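Local structure of sulfide-quinone reductase (Aquifex aeolicus, 3HYW) at residues Ala16-Leu21 against Ile30-Asp35. The protein oxidises hydrogen sulfide with the help of a quinone and an FAD cofactor, building up polysulfide that is released typically as cyclooctasulfur. Numbering follows the deposited sequence.
With FAD (flavin-adenine dinucleotide), chain G.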
# COMPACT_ATOMS: atom_id res chain seq x y z
N ALA A 16 28.39 19.54 21.90
CA ALA A 16 27.34 20.55 21.75
C ALA A 16 27.06 21.29 23.06
O ALA A 16 26.93 22.51 23.07
CB ALA A 16 26.06 19.93 21.19
N THR A 17 26.97 20.55 24.16
CA THR A 17 26.73 21.16 25.47
C THR A 17 27.91 22.03 25.91
O THR A 17 27.71 23.17 26.32
CB THR A 17 26.37 20.10 26.55
OG1 THR A 17 25.43 19.16 26.01
CG2 THR A 17 25.74 20.79 27.77
N ALA A 18 29.13 21.50 25.82
CA ALA A 18 30.34 22.27 26.16
C ALA A 18 30.48 23.56 25.35
O ALA A 18 30.76 24.62 25.92
CB ALA A 18 31.59 21.41 26.02
N TYR A 19 30.29 23.48 24.03
CA TYR A 19 30.37 24.67 23.17
C TYR A 19 29.24 25.65 23.47
O TYR A 19 29.47 26.86 23.50
CB TYR A 19 30.36 24.29 21.69
CG TYR A 19 31.64 23.66 21.13
CD1 TYR A 19 32.62 23.13 21.98
CD2 TYR A 19 31.82 23.53 19.76
CE1 TYR A 19 33.77 22.53 21.46
CE2 TYR A 19 32.95 22.93 19.23
CZ TYR A 19 33.92 22.43 20.08
OH TYR A 19 35.04 21.83 19.55
N ASN A 20 28.03 25.14 23.70
CA ASN A 20 26.89 26.01 24.01
C ASN A 20 27.14 26.78 25.30
O ASN A 20 26.92 27.99 25.36
CB ASN A 20 25.58 25.22 24.15
CG ASN A 20 24.96 24.85 22.81
OD1 ASN A 20 24.96 25.62 21.85
ND2 ASN A 20 24.39 23.65 22.75
N LEU A 21 27.63 26.07 26.33
CA LEU A 21 28.01 26.69 27.60
C LEU A 21 29.12 27.73 27.44
O LEU A 21 29.05 28.81 28.05
CB LEU A 21 28.44 25.61 28.59
CG LEU A 21 27.33 24.80 29.26
CD1 LEU A 21 27.93 23.59 29.96
CD2 LEU A 21 26.54 25.66 30.26
N ILE A 30 35.12 24.88 32.16
CA ILE A 30 34.51 23.71 31.54
C ILE A 30 35.55 22.63 31.29
O ILE A 30 36.58 22.89 30.66
CB ILE A 30 33.78 24.06 30.21
CG1 ILE A 30 32.70 25.12 30.44
CG2 ILE A 30 33.18 22.80 29.57
CD1 ILE A 30 32.23 25.81 29.18
N THR A 31 35.28 21.44 31.80
CA THR A 31 36.15 20.30 31.60
C THR A 31 35.37 19.21 30.88
O THR A 31 34.27 18.83 31.31
CB THR A 31 36.69 19.77 32.95
OG1 THR A 31 37.38 20.82 33.64
CG2 THR A 31 37.65 18.60 32.74
N LEU A 32 35.93 18.72 29.78
CA LEU A 32 35.34 17.61 29.05
C LEU A 32 36.21 16.37 29.24
O LEU A 32 37.42 16.41 28.99
CB LEU A 32 35.18 17.95 27.57
CG LEU A 32 34.32 17.00 26.72
CD1 LEU A 32 33.43 17.79 25.75
CD2 LEU A 32 35.19 16.03 25.95
N ILE A 33 35.58 15.29 29.69
CA ILE A 33 36.24 14.01 29.89
C ILE A 33 35.70 13.02 28.85
O ILE A 33 34.50 12.78 28.79
CB ILE A 33 35.96 13.44 31.31
CG1 ILE A 33 36.33 14.46 32.40
CG2 ILE A 33 36.69 12.12 31.52
CD1 ILE A 33 35.89 14.06 33.81
N SER A 34 36.61 12.44 28.06
CA SER A 34 36.22 11.42 27.09
C SER A 34 37.29 10.34 26.94
O SER A 34 38.48 10.63 26.96
CB SER A 34 35.93 12.05 25.73
OG SER A 34 35.27 11.12 24.88
N ASP A 35 36.84 9.09 26.77
CA ASP A 35 37.74 7.95 26.60
C ASP A 35 38.31 7.85 25.18
O ASP A 35 39.33 7.19 24.96
CB ASP A 35 37.06 6.64 27.03
CG ASP A 35 35.82 6.31 26.21
OD1 ASP A 35 35.33 7.17 25.46
OD2 ASP A 35 35.33 5.17 26.32
PA FAD G . 28.30 9.78 20.95
O1A FAD G . 28.31 10.83 19.87
O2A FAD G . 28.50 8.34 20.58
O5B FAD G . 29.42 10.22 22.01
C5B FAD G . 29.64 9.58 23.26
C4B FAD G . 31.04 9.97 23.71
O4B FAD G . 31.24 9.58 25.07
C3B FAD G . 32.10 9.24 22.90
O3B FAD G . 33.16 10.15 22.62
C2B FAD G . 32.56 8.14 23.83
O2B FAD G . 33.91 7.74 23.57
C1B FAD G . 32.43 8.81 25.19
N9A FAD G . 32.31 7.89 26.35
C8A FAD G . 31.61 6.73 26.41
N7A FAD G . 31.75 6.21 27.66
C5A FAD G . 32.55 7.05 28.37
C6A FAD G . 33.04 7.04 29.67
N6A FAD G . 32.72 6.03 30.52
N1A FAD G . 33.84 8.06 30.09
C2A FAD G . 34.16 9.07 29.26
N3A FAD G . 33.70 9.10 28.00
C4A FAD G . 32.89 8.10 27.54
N1 FAD G . 21.57 10.62 14.02
C2 FAD G . 21.13 11.46 13.05
O2 FAD G . 20.46 12.47 13.35
N3 FAD G . 21.40 11.25 11.74
C4 FAD G . 22.13 10.17 11.37
O4 FAD G . 22.41 9.92 10.06
C4X FAD G . 22.59 9.29 12.35
N5 FAD G . 23.32 8.21 11.98
C5X FAD G . 23.78 7.35 12.91
C6 FAD G . 24.54 6.25 12.50
C7 FAD G . 25.02 5.33 13.43
C7M FAD G . 25.83 4.15 12.94
C8 FAD G . 24.74 5.53 14.79
C8M FAD G . 25.23 4.58 15.86
C9 FAD G . 23.97 6.64 15.19
C9A FAD G . 23.49 7.57 14.25
N10 FAD G . 22.76 8.66 14.63
C10 FAD G . 22.30 9.52 13.69
C1' FAD G . 22.40 8.85 16.06
C2' FAD G . 23.11 9.88 16.91
O2' FAD G . 23.14 11.15 16.24
C3' FAD G . 24.50 9.36 17.27
O3' FAD G . 24.37 8.10 17.97
C4' FAD G . 25.26 10.36 18.14
O4' FAD G . 26.65 10.02 18.09
C5' FAD G . 24.76 10.33 19.58
O5' FAD G . 25.42 11.34 20.34
P FAD G . 25.90 11.10 21.86
O1P FAD G . 26.61 12.35 22.31
O2P FAD G . 24.75 10.57 22.69
O3P FAD G . 26.93 9.87 21.77
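Ala18 sets its methyl against two strand side chains at once: CB lies 4.1 Å from Leu32 CD1 and is equally near Ile30 CG2. The ethyl branch of Ile30 reaches toward the helix, where CD1 comes within 3.8 Å of Leu21 CB and touches the backbone O of Ala18. Chi1 of -58° sets CG1 anti to the carbonyl carbon and CG2 anti to N, and the extended chi2 carries CD1 on to Leu21. Leu32 instead holds CG anti to N and uses one methyl for Ala18; beyond the two segments it packs on Ile15 and Phe73. All four touching residues are buried; their side-chain contacts are aliphatic, and no hydrogen bond crosses. The axes of segments 16-21 and 30-33 run nearly antiparallel (170°) and approach to 9.6 Å. This is the first beta-alpha-beta unit of a Rossmann-type fold, strand 4-8, helix 12-24 and strand 29-33.

Beyond the strand, Asp35 OD1 receives a hydrogen bond from FAD O2B, at 2.4 Å, a length too short to be exact. The carboxylate lies over the adenine face, tilted about 30° from the ring plane, with OD1 3.2 Å from FAD N9A. A leucine here would probably leave O2B without its carboxylate acceptor and the ribose less firmly oriented. The chemistry is thus divided: the Ala18 methyl and the branched Ile30 and Leu32, with Leu21 alongside, seat helix on sheet, while a carboxylate past the strand accepts from the ribose 2'-hydroxyl.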